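Local atomic coordinates of large exoprotein involved in heme utilization or adhesion (Yersinia kristensenii ATCC 33638, PDB entry 5E3E), a protein that is the toxic C-terminal part of a contact-dependent inhibition protein, probably acts as a ribonuclease of the RNase A superfamily, and is held in complex with its CdiI immunity protein. Residues Leu64-Gln69 and Ala91-Ala96. Residues are numbered along the deposited sequence; the frame is centred on the assembly and turned at random.
Sequences LEIDYQ and ARIIIA
Arg92 stands beside Asp67 of the antiparallel neighbour on one face of the sheet, the two side chains pointing the same way, and crosses Glu65 at a slant. Its CB lies near Asp67 OD1; CG, anti to the backbone N (chi1 178°), lies 3.4 Å from that oxygen, with Glu65 CG also close by. CD rests against Glu65 CG at 3.9 Å, and the chain then bends at chi3. NE donates to the syn lone pair of Asp67 OD1 at 3.2 Å and, weakly, to Glu65 OE2 at 3.3 Å; both pairs are salt bridges, with the Asp67 carboxylate turned 82° from the guanidinium plane. NH1 goes on to Asp74 of the CdiI immunity protein chain, while Glu65 OE2 pairs with Arg15 of that same chain, so this face of the sheet takes part in toxin-immunity recognition. A water donates to both Asp67 OD1 and Ala91 O, tying the carboxylate to the opposite backbone. Beneath the charges run paired backbone bonds at Leu64-Ile95, Ile66-Ile93 and Tyr68-Ala91, the hydrogen-bonded pairs of the ladder. Their side chains fill the other face: Ile66 CG1 presses on Ile93 CB at 3.5 Å, Leu64 lies alongside Ile95, and Tyr68 CD2 meets Ala91 CB at 4.0 Å. Helix 34-47 packs on this apolar face through Val40, Ala44 and Ile45, and its Lys43 NZ is hydrogen-bonded to Tyr68 OH; helix 49-58 covers the Leu64-Ile95 end with Ile52. Strand 105-113 pairs with the far edge of 91-96, leaving that segment an inner strand of the curved antiparallel sheet.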
loop_
_atom_site.group_PDB
_atom_site.type_symbol
_atom_site.label_atom_id
_atom_site.label_comp_id
_atom_site.label_asym_id
_atom_site.label_seq_id
_atom_site.Cartn_x
_atom_site.Cartn_y
_atom_site.Cartn_z
ATOM N N LEU B 64 -6.089 -2.816 7.854
ATOM C CA LEU B 64 -5.035 -2.341 8.752
ATOM C C LEU B 64 -3.660 -2.717 8.179
ATOM O O LEU B 64 -3.418 -3.856 7.790
ATOM C CB LEU B 64 -5.186 -2.937 10.148
ATOM C CG LEU B 64 -4.128 -2.512 11.199
ATOM C CD1 LEU B 64 -4.328 -1.077 11.672
ATOM C CD2 LEU B 64 -4.157 -3.464 12.369
ATOM N N GLU B 65 -2.785 -1.728 8.151
ATOM C CA GLU B 65 -1.375 -1.883 7.765
ATOM C C GLU B 65 -0.547 -2.242 8.983
ATOM O O GLU B 65 -0.623 -1.554 10.006
ATOM C CB GLU B 65 -0.875 -0.530 7.230
ATOM C CG GLU B 65 0.622 -0.439 6.968
ATOM C CD GLU B 65 1.081 0.960 6.592
ATOM O OE1 GLU B 65 0.223 1.839 6.258
ATOM O OE2 GLU B 65 2.339 1.162 6.592
ATOM N N ILE B 66 0.276 -3.289 8.886
ATOM C CA ILE B 66 1.209 -3.578 9.933
ATOM C C ILE B 66 2.559 -3.749 9.287
ATOM O O ILE B 66 2.696 -4.463 8.302
ATOM C CB ILE B 66 0.837 -4.801 10.788
ATOM C CG1 ILE B 66 0.748 -6.055 9.960
ATOM C CG2 ILE B 66 -0.508 -4.558 11.495
ATOM C CD1 ILE B 66 0.814 -7.339 10.761
ATOM N N ASP B 67 3.535 -3.060 9.840
ATOM C CA ASP B 67 4.866 -3.016 9.256
ATOM C C ASP B 67 5.835 -3.820 10.083
ATOM O O ASP B 67 5.607 -4.089 11.276
ATOM C CB ASP B 67 5.296 -1.558 9.067
ATOM C CG ASP B 67 4.408 -0.823 8.047
ATOM O OD1 ASP B 67 4.308 -1.294 6.894
ATOM O OD2 ASP B 67 3.787 0.198 8.394
ATOM N N TYR B 68 6.881 -4.286 9.406
ATOM C CA TYR B 68 7.907 -5.135 9.959
ATOM C C TYR B 68 9.213 -4.457 9.583
ATOM O O TYR B 68 9.385 -4.051 8.428
ATOM C CB TYR B 68 7.833 -6.494 9.290
ATOM C CG TYR B 68 9.022 -7.408 9.547
ATOM C CD1 TYR B 68 9.103 -8.144 10.721
ATOM C CD2 TYR B 68 10.044 -7.535 8.615
ATOM C CE1 TYR B 68 10.159 -8.974 10.957
ATOM C CE2 TYR B 68 11.113 -8.398 8.832
ATOM C CZ TYR B 68 11.162 -9.105 10.016
ATOM O OH TYR B 68 12.216 -9.966 10.281
ATOM N N GLN B 69 10.110 -4.293 10.554
ATOM C CA GLN B 69 11.406 -3.717 10.309
ATOM C C GLN B 69 12.480 -4.731 10.738
ATOM O O GLN B 69 12.339 -5.427 11.745
ATOM C CB GLN B 69 11.563 -2.396 11.078
ATOM C CG GLN B 69 10.525 -1.329 10.707
ATOM C CD GLN B 69 9.211 -1.448 11.483
ATOM O OE1 GLN B 69 9.198 -1.827 12.671
ATOM N NE2 GLN B 69 8.093 -1.102 10.825
ATOM N N ALA B 91 9.084 -5.069 5.686
ATOM C CA ALA B 91 7.894 -5.611 5.030
ATOM C C ALA B 91 6.609 -4.959 5.470
ATOM O O ALA B 91 6.564 -4.298 6.491
ATOM C CB ALA B 91 7.798 -7.102 5.273
ATOM N N ARG B 92 5.540 -5.219 4.741
ATOM C CA ARG B 92 4.246 -4.647 5.093
ATOM C C ARG B 92 3.275 -5.762 4.886
ATOM O O ARG B 92 3.304 -6.447 3.869
ATOM C CB ARG B 92 3.906 -3.459 4.201
ATOM C CG ARG B 92 2.539 -2.820 4.466
ATOM C CD ARG B 92 2.278 -1.588 3.591
ATOM N NE ARG B 92 3.305 -0.592 3.918
ATOM C CZ ARG B 92 4.013 0.108 3.040
ATOM N NH1 ARG B 92 3.795 0.019 1.736
ATOM N NH2 ARG B 92 4.930 0.948 3.490
ATOM N N ILE B 93 2.385 -5.918 5.858
ATOM C CA ILE B 93 1.280 -6.850 5.763
ATOM C C ILE B 93 -0.009 -6.061 5.814
ATOM O O ILE B 93 -0.103 -5.108 6.572
ATOM C CB ILE B 93 1.285 -7.841 6.976
ATOM C CG1 ILE B 93 2.672 -8.499 7.187
ATOM C CG2 ILE B 93 0.179 -8.862 6.835
ATOM C CD1 ILE B 93 3.275 -9.180 6.042
ATOM N N ILE B 94 -1.003 -6.437 5.021
ATOM C CA ILE B 94 -2.304 -5.777 5.089
ATOM C C ILE B 94 -3.307 -6.802 5.555
ATOM O O ILE B 94 -3.419 -7.873 4.930
ATOM C CB ILE B 94 -2.769 -5.227 3.716
ATOM C CG1 ILE B 94 -1.768 -4.222 3.120
ATOM C CG2 ILE B 94 -4.164 -4.582 3.815
ATOM C CD1 ILE B 94 -1.386 -3.116 4.042
ATOM N N ILE B 95 -4.047 -6.477 6.609
ATOM C CA ILE B 95 -5.105 -7.348 7.116
ATOM C C ILE B 95 -6.462 -6.682 7.007
ATOM O O ILE B 95 -6.567 -5.474 6.825
ATOM C CB ILE B 95 -4.836 -7.814 8.556
ATOM C CG1 ILE B 95 -4.937 -6.662 9.569
ATOM C CG2 ILE B 95 -3.492 -8.485 8.631
ATOM C CD1 ILE B 95 -4.936 -7.125 11.014
ATOM N N ALA B 96 -7.494 -7.496 7.062
ATOM C CA ALA B 96 -8.844 -6.969 7.064
ATOM C C ALA B 96 -9.662 -7.643 8.130
ATOM O O ALA B 96 -9.499 -8.830 8.394
ATOM C CB ALA B 96 -9.490 -7.174 5.720
HETATM O O HOH W 1 7.139 -1.525 5.803
#